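Local coordinates for SnoaL-like domain-containing protein (Kribbella flavida, PDB 4GB5), which is of unknown function but has a SnoaL-like domain of the NTF2 superfamily, whose cone-shaped fold often encloses a pocket for small molecules, at residues K27-L32 and A63-S68. Residues are numbered along the deposited sequence; the frame is centred on the assembly and turned at random. Where two conformers were deposited one is given.
Sequences KEFTDL and AALRAS
The ring of F29 lies flat against helix 58-69, one face spread over the L65-R66 peptide. CA of R66 stands 3.9 Å from the ring centroid and 27° off its normal, a CH-pi contact; the flat phenyl suits this shallow peptide surface, which leaves two CB atoms to meet its edge carbons. CD1 touches L65 CB at 3.6 Å, the leucine crossing the ring at about a right angle, while CD2 meets R66 CB. On the opposite face the carbonyl carbon of K27 lies over the rim, not the centre. With chi1 at 173° R66 extends away from its own backbone N, sliding past F29 in the reverse sense, and a bend at chi3 turns one guanidinium face to F29 CB, its plane 86° from the ring. At the guanidinium edge NH2 comes 2.6 Å from T30 OG1; it also donates to a water at 3.1 Å, which accepts from F29 N and donates to K27 O, so a long, many-donor side chain fits this polar margin. E28 gathers three loop amides and probably holds the loop in shape: OE1 takes D31 N with its syn lone pair and T30 N from above the carboxylate plane, OE2 takes L32 N. A serine in place of F29 would probably leave L65 and the R66 backbone without apolar cover. F29 and L65 both touch I23, so loop and helix 58-69 meet over one residue near the end of helix 6-25.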
loop_
_atom_site.group_PDB
_atom_site.type_symbol
_atom_site.label_atom_id
_atom_site.label_comp_id
_atom_site.label_asym_id
_atom_site.label_seq_id
_atom_site.Cartn_x
_atom_site.Cartn_y
_atom_site.Cartn_z
ATOM N N LYS A 27 -3.397 -18.178 -1.098
ATOM C CA LYS A 27 -2.887 -19.528 -0.769
ATOM C C LYS A 27 -2.785 -20.461 -1.955
ATOM O O LYS A 27 -3.211 -21.622 -1.909
ATOM C CB LYS A 27 -3.670 -20.183 0.365
ATOM C CG LYS A 27 -3.270 -19.687 1.735
ATOM C CD LYS A 27 -3.838 -20.539 2.846
ATOM C CE LYS A 27 -3.900 -19.836 4.178
ATOM N NZ LYS A 27 -4.495 -20.704 5.211
ATOM N N GLU A 28 -2.218 -19.932 -3.021
ATOM C CA GLU A 28 -2.112 -20.623 -4.284
ATOM C C GLU A 28 -0.651 -20.868 -4.550
ATOM O O GLU A 28 0.072 -20.039 -5.107
ATOM C CB GLU A 28 -2.785 -19.828 -5.391
ATOM C CG GLU A 28 -3.277 -20.760 -6.493
ATOM C CD GLU A 28 -2.178 -21.299 -7.353
ATOM O OE1 GLU A 28 -1.748 -22.440 -7.098
ATOM O OE2 GLU A 28 -1.786 -20.581 -8.299
ATOM N N PHE A 29 -0.193 -22.016 -4.069
ATOM C CA PHE A 29 1.241 -22.319 -4.036
ATOM C C PHE A 29 1.728 -23.251 -5.125
ATOM O O PHE A 29 2.840 -23.771 -5.074
ATOM C CB PHE A 29 1.604 -22.913 -2.656
ATOM C CG PHE A 29 1.202 -22.031 -1.512
ATOM C CD1 PHE A 29 1.858 -20.835 -1.290
ATOM C CD2 PHE A 29 0.172 -22.405 -0.679
ATOM C CE1 PHE A 29 1.484 -19.991 -0.246
ATOM C CE2 PHE A 29 -0.191 -21.579 0.389
ATOM C CZ PHE A 29 0.461 -20.373 0.574
ATOM N N THR A 30 0.875 -23.517 -6.109
ATOM C CA THR A 30 1.164 -24.508 -7.135
ATOM C C THR A 30 1.414 -23.891 -8.496
ATOM O O THR A 30 2.504 -24.063 -9.055
ATOM C CB THR A 30 -0.022 -25.492 -7.183
ATOM O OG1 THR A 30 -0.126 -26.122 -5.894
ATOM C CG2 THR A 30 0.185 -26.503 -8.257
ATOM N N ASP A 31 0.415 -23.211 -9.045
ATOM C CA ASP A 31 0.520 -22.564 -10.357
ATOM C C ASP A 31 1.215 -21.193 -10.311
ATOM O O ASP A 31 2.186 -20.953 -11.044
ATOM C CB ASP A 31 -0.886 -22.442 -10.971
ATOM C CG ASP A 31 -0.899 -21.694 -12.295
ATOM O OD1 ASP A 31 -0.539 -22.312 -13.311
ATOM O OD2 ASP A 31 -1.292 -20.504 -12.324
ATOM N N LEU A 32 0.724 -20.312 -9.458
ATOM C CA LEU A 32 1.191 -18.922 -9.389
ATOM C C LEU A 32 2.712 -18.846 -9.181
ATOM O O LEU A 32 3.363 -17.999 -9.830
ATOM C CB LEU A 32 0.423 -18.160 -8.337
ATOM C CG LEU A 32 0.193 -16.678 -8.499
ATOM C CD1 LEU A 32 -0.060 -16.251 -9.955
ATOM C CD2 LEU A 32 -0.988 -16.327 -7.595
ATOM N N ALA A 63 6.082 -25.925 -1.502
ATOM C CA ALA A 63 5.619 -26.866 -0.497
ATOM C C ALA A 63 5.838 -26.287 0.893
ATOM O O ALA A 63 5.001 -26.449 1.789
ATOM C CB ALA A 63 6.367 -28.225 -0.656
ATOM N N ALA A 64 6.984 -25.628 1.076
ATOM C CA ALA A 64 7.296 -25.005 2.348
ATOM C C ALA A 64 6.323 -23.875 2.667
ATOM O O ALA A 64 5.887 -23.725 3.805
ATOM C CB ALA A 64 8.720 -24.464 2.320
ATOM N N LEU A 65 6.028 -23.034 1.668
ATOM C CA LEU A 65 5.034 -21.977 1.836
ATOM C C LEU A 65 3.654 -22.541 2.163
ATOM O O LEU A 65 2.934 -22.037 3.041
ATOM C CB LEU A 65 4.906 -21.098 0.581
ATOM C CG LEU A 65 6.000 -20.117 0.187
ATOM C CD1 LEU A 65 5.439 -19.210 -0.863
ATOM C CD2 LEU A 65 6.455 -19.307 1.351
ATOM N N ARG A 66 3.280 -23.605 1.469
ATOM C CA ARG A 66 1.990 -24.210 1.759
ATOM C C ARG A 66 1.895 -24.673 3.207
ATOM O O ARG A 66 0.889 -24.429 3.874
ATOM C CB ARG A 66 1.677 -25.349 0.793
ATOM C CG ARG A 66 0.435 -26.098 1.156
ATOM C CD ARG A 66 0.137 -27.211 0.205
ATOM N NE ARG A 66 -0.113 -26.696 -1.133
ATOM C CZ ARG A 66 0.692 -26.853 -2.174
ATOM N NH1 ARG A 66 1.838 -27.527 -2.078
ATOM N NH2 ARG A 66 0.354 -26.318 -3.339
ATOM N N ALA A 67 2.929 -25.353 3.678
ATOM C CA ALA A 67 2.964 -25.805 5.067
ATOM C C ALA A 67 2.918 -24.658 6.068
ATOM O O ALA A 67 2.163 -24.692 7.028
ATOM C CB ALA A 67 4.203 -26.674 5.291
ATOM N N SER A 68 3.724 -23.633 5.863
ATOM C CA SER A 68 3.801 -22.560 6.851
ATOM C C SER A 68 2.560 -21.646 6.841
ATOM O O SER A 68 2.006 -21.290 7.896
ATOM C CB SER A 68 5.097 -21.761 6.696
ATOM O OG SER A 68 5.206 -21.127 5.436
HETATM O O HOH W 1 -1.967 -24.205 -3.224
#